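Long-range contact in cellulase (Bacillus sp. BG-CS10, PDB 5E09), which probably hydrolyses internal beta-1,4-glucosidic bonds of cellulose, as a salt-adapted family 5 glycoside hydrolase that also carries a family 46 carbohydrate-binding module: residues I361-V375 and V414-F427. Sequence-based numbering, arbitrary orientation.
Sequences IQLHLHGNELTGLQV and VITAQFNSGADWHF
Leu370 lays CD1 over one face of the Phe419 ring, a CH-pi contact 4.2 Å from the ring centroid. Leu370 CD1 also reaches Ala417 CB at 4.0 Å. CG of Leu370 stands anti to the backbone N (chi1 -178°), which swings the branch back over the ring. Leu363 CD2 lies at the edge of this ring, and Leu365 CD2 is 3.8 Å from Phe419 CE2. Further along, Leu363 CD1 meets the edge of the Phe427 ring, and Ile361 CG2 packs 3.7 Å from Phe427 CE1. Strands 370-375 and 414-419 pair antiparallel. A classic bulge interrupts the pairing, because Gln418 stands opposite two residues, Thr371 and Gly372. Thr371 N bonds almost straight to Gln418 O (2.8 Å, 177° at the hydrogen), and Gly372 O receives Gln418 N. Beyond the bulge, Asn420 grips Glu369 twice. Glu369 N donates to Asn420 OD1 at 2.7 Å, from above the plane of the Asn420 side-chain amide, and Asn420 N donates to Glu369 O. Asn368 ND2 is held by Arg339 O. The paired strands belong to the mixed sheet of the X2 module, between strands 425-432 and 378-379. Strand 359-364, which carries Ile361 and Leu363, belongs to the second sheet. Met395 of strand 392-395 in that sheet touches Ile361, and also Leu373 and Ile415 of the mixed sheet.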
ATOM      1  N   ILE A 361      -0.324 -29.024   4.018  1.00 43.29           N
ATOM      2  CA  ILE A 361      -0.308 -27.564   3.971  1.00 44.93           C
ATOM      3  C   ILE A 361       0.602 -27.024   5.064  1.00 51.95           C
ATOM      4  O   ILE A 361       0.379 -27.279   6.247  1.00 43.57           O
ATOM      5  CB  ILE A 361      -1.713 -26.949   4.174  1.00 43.57           C
ATOM      6  CG1 ILE A 361      -2.709 -27.476   3.140  1.00 47.97           C
ATOM      7  CG2 ILE A 361      -1.640 -25.431   4.120  1.00 45.38           C
ATOM      8  CD1 ILE A 361      -4.141 -27.389   3.602  1.00 57.95           C
ATOM      9  N   GLN A 362       1.617 -26.266   4.671  1.00 49.69           N
ATOM     10  CA  GLN A 362       2.570 -25.737   5.635  1.00 49.25           C
ATOM     11  C   GLN A 362       2.007 -24.492   6.315  1.00 49.65           C
ATOM     12  O   GLN A 362       1.721 -23.487   5.666  1.00 46.26           O
ATOM     13  CB  GLN A 362       3.908 -25.432   4.950  1.00 50.03           C
ATOM     14  CG  GLN A 362       4.971 -24.846   5.867  1.00 53.08           C
ATOM     15  CD  GLN A 362       5.445 -25.830   6.920  1.00 61.66           C
ATOM     16  OE1 GLN A 362       5.424 -25.529   8.116  1.00 60.52           O
ATOM     17  NE2 GLN A 362       5.881 -27.013   6.483  1.00 41.59           N
ATOM     18  N   LEU A 363       1.830 -24.580   7.627  1.00 47.66           N
ATOM     19  CA  LEU A 363       1.390 -23.452   8.429  1.00 37.95           C
ATOM     20  C   LEU A 363       2.598 -22.662   8.925  1.00 42.71           C
ATOM     21  O   LEU A 363       3.669 -23.228   9.131  1.00 42.24           O
ATOM     22  CB  LEU A 363       0.554 -23.938   9.616  1.00 41.41           C
ATOM     23  CG  LEU A 363      -0.972 -23.872   9.553  1.00 50.61           C
ATOM     24  CD1 LEU A 363      -1.509 -24.241   8.171  1.00 34.48           C
ATOM     25  CD2 LEU A 363      -1.560 -24.783  10.631  1.00 47.12           C
ATOM     26  N   HIS A 364       2.427 -21.354   9.090  1.00 39.92           N
ATOM     27  CA  HIS A 364       3.407 -20.525   9.784  1.00 44.51           C
ATOM     28  C   HIS A 364       2.743 -20.014  11.044  1.00 39.96           C
ATOM     29  O   HIS A 364       2.034 -19.013  11.008  1.00 40.03           O
ATOM     30  CB  HIS A 364       3.881 -19.342   8.931  1.00 43.20           C
ATOM     31  CG  HIS A 364       4.314 -19.718   7.551  1.00 47.40           C
ATOM     32  ND1 HIS A 364       5.204 -20.743   7.299  1.00 46.06           N
ATOM     33  CD2 HIS A 364       3.998 -19.192   6.344  1.00 50.58           C
ATOM     34  CE1 HIS A 364       5.403 -20.839   5.999  1.00 55.36           C
ATOM     35  NE2 HIS A 364       4.684 -19.907   5.395  1.00 63.25           N
ATOM     36  N   LEU A 365       2.975 -20.703  12.154  1.00 45.45           N
ATOM     37  CA  LEU A 365       2.203 -20.463  13.367  1.00 57.33           C
ATOM     38  C   LEU A 365       2.538 -19.129  14.028  1.00 46.24           C
ATOM     39  O   LEU A 365       1.686 -18.532  14.689  1.00 42.04           O
ATOM     40  CB  LEU A 365       2.414 -21.615  14.353  1.00 43.06           C
ATOM     41  CG  LEU A 365       1.798 -22.937  13.887  1.00 48.07           C
ATOM     42  CD1 LEU A 365       2.148 -24.062  14.845  1.00 42.22           C
ATOM     43  CD2 LEU A 365       0.284 -22.808  13.733  1.00 36.16           C
ATOM     44  N   HIS A 366       3.773 -18.666  13.838  1.00 49.30           N
ATOM     45  CA  HIS A 366       4.230 -17.397  14.411  1.00 56.67           C
ATOM     46  C   HIS A 366       3.964 -17.320  15.917  1.00 53.53           C
ATOM     47  O   HIS A 366       3.521 -16.289  16.426  1.00 45.43           O
ATOM     48  CB  HIS A 366       3.558 -16.208  13.704  1.00 46.25           C
ATOM     49  CG  HIS A 366       3.904 -16.089  12.250  1.00 52.33           C
ATOM     50  ND1 HIS A 366       3.016 -15.607  11.312  1.00 42.01           N
ATOM     51  CD2 HIS A 366       5.044 -16.378  11.578  1.00 44.05           C
ATOM     52  CE1 HIS A 366       3.594 -15.611  10.122  1.00 56.15           C
ATOM     53  NE2 HIS A 366       4.822 -16.072  10.257  1.00 55.05           N
ATOM     54  N   GLY A 367       4.222 -18.419  16.621  1.00 48.15           N
ATOM     55  CA  GLY A 367       4.048 -18.452  18.062  1.00 43.79           C
ATOM     56  C   GLY A 367       2.629 -18.750  18.519  1.00 46.89           C
ATOM     57  O   GLY A 367       2.363 -18.824  19.718  1.00 54.55           O
ATOM     58  N   ASN A 368       1.715 -18.918  17.570  1.00 43.36           N
ATOM     59  CA  ASN A 368       0.334 -19.254  17.902  1.00 49.21           C
ATOM     60  C   ASN A 368       0.098 -20.750  17.819  1.00 42.92           C
ATOM     61  O   ASN A 368       0.999 -21.509  17.467  1.00 50.36           O
ATOM     62  CB  ASN A 368      -0.642 -18.522  16.978  1.00 48.50           C
ATOM     63  CG  ASN A 368      -0.611 -17.023  17.171  1.00 58.03           C
ATOM     64  OD1 ASN A 368      -0.413 -16.539  18.285  1.00 47.45           O
ATOM     65  ND2 ASN A 368      -0.802 -16.276  16.083  1.00 50.19           N
ATOM     66  N   GLU A 369      -1.121 -21.168  18.144  1.00 52.61           N
ATOM     67  CA  GLU A 369      -1.499 -22.574  18.097  1.00 41.76           C
ATOM     68  C   GLU A 369      -2.814 -22.748  17.345  1.00 51.80           C
ATOM     69  O   GLU A 369      -3.747 -21.969  17.536  1.00 41.70           O
ATOM     70  CB  GLU A 369      -1.632 -23.144  19.514  1.00 51.30           C
ATOM     71  CG  GLU A 369      -0.403 -22.968  20.401  1.00 46.42           C
ATOM     72  CD  GLU A 369       0.750 -23.878  20.011  1.00 57.44           C
ATOM     73  OE1 GLU A 369       0.569 -24.751  19.134  1.00 53.05           O
ATOM     74  OE2 GLU A 369       1.850 -23.702  20.573  1.00 80.55           O
ATOM     75  N   LEU A 370      -2.882 -23.764  16.488  1.00 36.29           N
ATOM     76  CA  LEU A 370      -4.128 -24.119  15.824  1.00 36.22           C
ATOM     77  C   LEU A 370      -5.092 -24.698  16.852  1.00 53.14           C
ATOM     78  O   LEU A 370      -4.690 -25.528  17.675  1.00 45.25           O
ATOM     79  CB  LEU A 370      -3.881 -25.130  14.705  1.00 37.15           C
ATOM     80  CG  LEU A 370      -5.106 -25.558  13.895  1.00 47.14           C
ATOM     81  CD1 LEU A 370      -5.547 -24.449  12.946  1.00 39.55           C
ATOM     82  CD2 LEU A 370      -4.829 -26.850  13.138  1.00 49.14           C
ATOM     83  N   THR A 371      -6.350 -24.263  16.817  1.00 40.36           N
ATOM     84  CA  THR A 371      -7.350 -24.779  17.750  1.00 48.89           C
ATOM     85  C   THR A 371      -8.544 -25.448  17.060  1.00 50.07           C
ATOM     86  O   THR A 371      -9.313 -26.157  17.707  1.00 56.15           O
ATOM     87  CB  THR A 371      -7.883 -23.674  18.673  1.00 37.77           C
ATOM     88  OG1 THR A 371      -8.494 -22.645  17.888  1.00 46.80           O
ATOM     89  CG2 THR A 371      -6.753 -23.086  19.500  1.00 48.00           C
ATOM     90  N   GLY A 372      -8.705 -25.216  15.759  1.00 42.23           N
ATOM     91  CA  GLY A 372      -9.766 -25.859  15.004  1.00 50.48           C
ATOM     92  C   GLY A 372      -9.874 -25.427  13.548  1.00 48.25           C
ATOM     93  O   GLY A 372      -9.210 -24.483  13.116  1.00 44.43           O
ATOM     94  N   LEU A 373     -10.697 -26.145  12.789  1.00 42.20           N
ATOM     95  CA  LEU A 373     -11.085 -25.752  11.436  1.00 45.79           C
ATOM     96  C   LEU A 373     -12.597 -25.631  11.360  1.00 39.84           C
ATOM     97  O   LEU A 373     -13.314 -26.335  12.074  1.00 53.29           O
ATOM     98  CB  LEU A 373     -10.604 -26.763  10.389  1.00 36.17           C
ATOM     99  CG  LEU A 373      -9.107 -27.023  10.234  1.00 48.76           C
ATOM    100  CD1 LEU A 373      -8.850 -27.905   9.015  1.00 35.81           C
ATOM    101  CD2 LEU A 373      -8.333 -25.714  10.134  1.00 29.25           C
ATOM    102  N   GLN A 374     -13.082 -24.755  10.488  1.00 35.81           N
ATOM    103  CA  GLN A 374     -14.516 -24.585  10.292  1.00 37.22           C
ATOM    104  C   GLN A 374     -14.865 -24.415   8.822  1.00 39.10           C
ATOM    105  O   GLN A 374     -14.078 -23.893   8.045  1.00 41.62           O
ATOM    106  CB  GLN A 374     -15.034 -23.384  11.082  1.00 40.34           C
ATOM    107  CG  GLN A 374     -14.998 -23.561  12.587  1.00 52.30           C
ATOM    108  CD  GLN A 374     -16.050 -22.724  13.301  1.00 72.28           C
ATOM    109  OE1 GLN A 374     -16.536 -21.726  12.766  1.00 62.51           O
ATOM    110  NE2 GLN A 374     -16.418 -23.140  14.511  1.00 60.80           N
ATOM    111  N   VAL A 375     -16.046 -24.883   8.442  1.00 41.58           N
ATOM    112  CA  VAL A 375     -16.626 -24.571   7.144  1.00 39.46           C
ATOM    113  C   VAL A 375     -18.054 -24.097   7.391  1.00 58.82           C
ATOM    114  O   VAL A 375     -18.836 -24.794   8.043  1.00 44.09           O
ATOM    115  CB  VAL A 375     -16.628 -25.777   6.185  1.00 37.79           C
ATOM    116  CG1 VAL A 375     -17.411 -25.446   4.916  1.00 40.36           C
ATOM    117  CG2 VAL A 375     -15.208 -26.207   5.851  1.00 40.39           C
ATOM    118  N   VAL A 414     -14.648 -22.745   1.551  1.00 39.62           N
ATOM    119  CA  VAL A 414     -13.669 -21.977   2.318  1.00 46.21           C
ATOM    120  C   VAL A 414     -13.438 -22.640   3.674  1.00 46.54           C
ATOM    121  O   VAL A 414     -14.358 -22.761   4.484  1.00 45.99           O
ATOM    122  CB  VAL A 414     -14.121 -20.518   2.519  1.00 45.75           C
ATOM    123  CG1 VAL A 414     -13.182 -19.800   3.464  1.00 43.06           C
ATOM    124  CG2 VAL A 414     -14.208 -19.805   1.165  1.00 34.77           C
ATOM    125  N   ILE A 415     -12.212 -23.104   3.894  1.00 43.38           N
ATOM    126  CA  ILE A 415     -11.843 -23.734   5.152  1.00 36.23           C
ATOM    127  C   ILE A 415     -11.146 -22.725   6.049  1.00 41.70           C
ATOM    128  O   ILE A 415     -10.071 -22.226   5.719  1.00 50.37           O
ATOM    129  CB  ILE A 415     -10.921 -24.945   4.934  1.00 42.94           C
ATOM    130  CG1 ILE A 415     -11.551 -25.922   3.937  1.00 39.40           C
ATOM    131  CG2 ILE A 415     -10.613 -25.628   6.263  1.00 34.71           C
ATOM    132  CD1 ILE A 415     -10.632 -27.055   3.527  1.00 44.10           C
ATOM    133  N   THR A 416     -11.767 -22.438   7.187  1.00 41.10           N
ATOM    134  CA  THR A 416     -11.281 -21.436   8.125  1.00 38.18           C
ATOM    135  C   THR A 416     -10.449 -22.053   9.248  1.00 40.17           C
ATOM    136  O   THR A 416     -10.958 -22.830  10.054  1.00 47.96           O
ATOM    137  CB  THR A 416     -12.456 -20.653   8.747  1.00 48.50           C
ATOM    138  OG1 THR A 416     -13.267 -20.088   7.706  1.00 48.98           O
ATOM    139  CG2 THR A 416     -11.946 -19.551   9.670  1.00 37.26           C
ATOM    140  N   ALA A 417      -9.167 -21.711   9.294  1.00 41.85           N
ATOM    141  CA  ALA A 417      -8.292 -22.143  10.374  1.00 36.63           C
ATOM    142  C   ALA A 417      -8.346 -21.149  11.520  1.00 39.00           C
ATOM    143  O   ALA A 417      -8.190 -19.934  11.323  1.00 53.78           O
ATOM    144  CB  ALA A 417      -6.861 -22.315   9.880  1.00 42.01           C
ATOM    145  N   GLN A 418      -8.575 -21.686  12.713  1.00 49.89           N
ATOM    146  CA  GLN A 418      -8.723 -20.902  13.928  1.00 41.55           C
ATOM    147  C   GLN A 418      -7.543 -21.140  14.850  1.00 37.48           C
ATOM    148  O   GLN A 418      -7.015 -22.248  14.929  1.00 41.32           O
ATOM    149  CB  GLN A 418     -10.024 -21.261  14.638  1.00 45.82           C
ATOM    150  CG  GLN A 418     -11.243 -21.243  13.737  1.00 58.66           C
ATOM    151  CD  GLN A 418     -12.476 -21.821  14.413  1.00 66.81           C
ATOM    152  OE1 GLN A 418     -12.452 -22.941  14.934  1.00 54.34           O
ATOM    153  NE2 GLN A 418     -13.562 -21.054  14.411  1.00 56.85           N
ATOM    154  N   PHE A 419      -7.135 -20.095  15.554  1.00 36.62           N
ATOM    155  CA  PHE A 419      -5.926 -20.145  16.358  1.00 40.12           C
ATOM    156  C   PHE A 419      -6.183 -19.572  17.743  1.00 35.92           C
ATOM    157  O   PHE A 419      -7.147 -18.830  17.943  1.00 33.97           O
ATOM    158  CB  PHE A 419      -4.787 -19.389  15.658  1.00 47.31           C
ATOM    159  CG  PHE A 419      -4.438 -19.949  14.308  1.00 44.15           C
ATOM    160  CD1 PHE A 419      -5.076 -19.493  13.166  1.00 36.52           C
ATOM    161  CD2 PHE A 419      -3.492 -20.955  14.184  1.00 40.74           C
ATOM    162  CE1 PHE A 419      -4.765 -20.026  11.926  1.00 45.90           C
ATOM    163  CE2 PHE A 419      -3.184 -21.494  12.946  1.00 36.90           C
ATOM    164  CZ  PHE A 419      -3.817 -21.029  11.819  1.00 35.23           C
ATOM    165  N   ASN A 420      -5.328 -19.921  18.698  1.00 36.76           N
ATOM    166  CA  ASN A 420      -5.510 -19.452  20.065  1.00 47.65           C
ATOM    167  C   ASN A 420      -5.385 -17.937  20.144  1.00 51.17           C
ATOM    168  O   ASN A 420      -5.957 -17.304  21.031  1.00 46.54           O
ATOM    169  CB  ASN A 420      -4.518 -20.129  21.023  1.00 38.09           C
ATOM    170  CG  ASN A 420      -3.073 -19.950  20.610  1.00 50.59           C
ATOM    171  OD1 ASN A 420      -2.776 -19.581  19.474  1.00 57.99           O
ATOM    172  ND2 ASN A 420      -2.157 -20.227  21.537  1.00 35.97           N
ATOM    173  N   SER A 421      -4.650 -17.361  19.196  1.00 48.71           N
ATOM    174  CA  SER A 421      -4.530 -15.914  19.090  1.00 44.05           C
ATOM    175  C   SER A 421      -4.381 -15.494  17.630  1.00 56.12           C
ATOM    176  O   SER A 421      -3.873 -16.259  16.808  1.00 51.85           O
ATOM    177  CB  SER A 421      -3.342 -15.413  19.912  1.00 43.92           C
ATOM    178  OG  SER A 421      -3.432 -14.016  20.134  1.00 53.28           O
ATOM    179  N   GLY A 422      -4.833 -14.282  17.315  1.00 52.26           N
ATOM    180  CA  GLY A 422      -4.667 -13.719  15.986  1.00 41.32           C
ATOM    181  C   GLY A 422      -5.883 -13.891  15.102  1.00 49.59           C
ATOM    182  O   GLY A 422      -6.917 -14.388  15.543  1.00 56.97           O
ATOM    183  N   ALA A 423      -5.760 -13.477  13.846  1.00 56.94           N
ATOM    184  CA  ALA A 423      -6.861 -13.604  12.899  1.00 41.23           C
ATOM    185  C   ALA A 423      -6.978 -15.031  12.390  1.00 44.37           C
ATOM    186  O   ALA A 423      -6.003 -15.791  12.392  1.00 37.41           O
ATOM    187  CB  ALA A 423      -6.678 -12.641  11.730  1.00 51.53           C
ATOM    188  N   ASP A 424      -8.178 -15.386  11.951  1.00 41.42           N
ATOM    189  CA  ASP A 424      -8.400 -16.661  11.294  1.00 46.11           C
ATOM    190  C   ASP A 424      -7.788 -16.639   9.903  1.00 58.31           C
ATOM    191  O   ASP A 424      -7.763 -15.594   9.252  1.00 34.94           O
ATOM    192  CB  ASP A 424      -9.893 -16.976  11.207  1.00 51.06           C
ATOM    193  CG  ASP A 424     -10.496 -17.306  12.559  1.00 67.33           C
ATOM    194  OD1 ASP A 424      -9.732 -17.670  13.478  1.00 81.59           O
ATOM    195  OD2 ASP A 424     -11.732 -17.201  12.698  1.00 72.16           O
ATOM    196  N   TRP A 425      -7.293 -17.790   9.451  1.00 38.80           N
ATOM    197  CA  TRP A 425      -6.732 -17.875   8.112  1.00 38.15           C
ATOM    198  C   TRP A 425      -7.714 -18.603   7.208  1.00 52.27           C
ATOM    199  O   TRP A 425      -8.225 -19.654   7.574  1.00 41.75           O
ATOM    200  CB  TRP A 425      -5.374 -18.583   8.130  1.00 36.75           C
ATOM    201  CG  TRP A 425      -4.692 -18.629   6.789  1.00 43.78           C
ATOM    202  CD1 TRP A 425      -4.724 -19.656   5.888  1.00 37.18           C
ATOM    203  CD2 TRP A 425      -3.876 -17.606   6.201  1.00 35.79           C
ATOM    204  NE1 TRP A 425      -3.979 -19.338   4.780  1.00 39.07           N
ATOM    205  CE2 TRP A 425      -3.448 -18.079   4.944  1.00 49.01           C
ATOM    206  CE3 TRP A 425      -3.463 -16.332   6.614  1.00 46.44           C
ATOM    207  CZ2 TRP A 425      -2.629 -17.328   4.092  1.00 36.80           C
ATOM    208  CZ3 TRP A 425      -2.649 -15.583   5.766  1.00 36.40           C
ATOM    209  CH2 TRP A 425      -2.245 -16.084   4.521  1.00 33.80           C
ATOM    210  N   HIS A 426      -7.989 -18.051   6.030  1.00 40.41           N
ATOM    211  CA  HIS A 426      -9.011 -18.627   5.165  1.00 42.20           C
ATOM    212  C   HIS A 426      -8.436 -19.288   3.927  1.00 42.11           C
ATOM    213  O   HIS A 426      -7.964 -18.618   3.014  1.00 48.90           O
ATOM    214  CB  HIS A 426     -10.021 -17.558   4.750  1.00 38.80           C
ATOM    215  CG  HIS A 426     -10.695 -16.897   5.909  1.00 51.70           C
ATOM    216  ND1 HIS A 426     -10.112 -15.873   6.622  1.00 47.06           N
ATOM    217  CD2 HIS A 426     -11.888 -17.139   6.502  1.00 57.01           C
ATOM    218  CE1 HIS A 426     -10.923 -15.501   7.595  1.00 51.23           C
ATOM    219  NE2 HIS A 426     -12.008 -16.254   7.545  1.00 57.48           N
ATOM    220  N   PHE A 427      -8.492 -20.613   3.897  1.00 48.77           N
ATOM    221  CA  PHE A 427      -8.131 -21.364   2.702  1.00 34.87           C
ATOM    222  C   PHE A 427      -9.272 -21.382   1.698  1.00 42.70           C
ATOM    223  O   PHE A 427     -10.399 -21.753   2.033  1.00 47.50           O
ATOM    224  CB  PHE A 427      -7.751 -22.802   3.056  1.00 37.32           C
ATOM    225  CG  PHE A 427      -6.534 -22.910   3.923  1.00 39.12           C
ATOM    226  CD1 PHE A 427      -5.273 -22.651   3.404  1.00 40.82           C
ATOM    227  CD2 PHE A 427      -6.646 -23.281   5.248  1.00 31.47           C
ATOM    228  CE1 PHE A 427      -4.145 -22.754   4.200  1.00 39.02           C
ATOM    229  CE2 PHE A 427      -5.522 -23.390   6.052  1.00 40.05           C
ATOM    230  CZ  PHE A 427      -4.272 -23.124   5.527  1.00 44.91           C
TER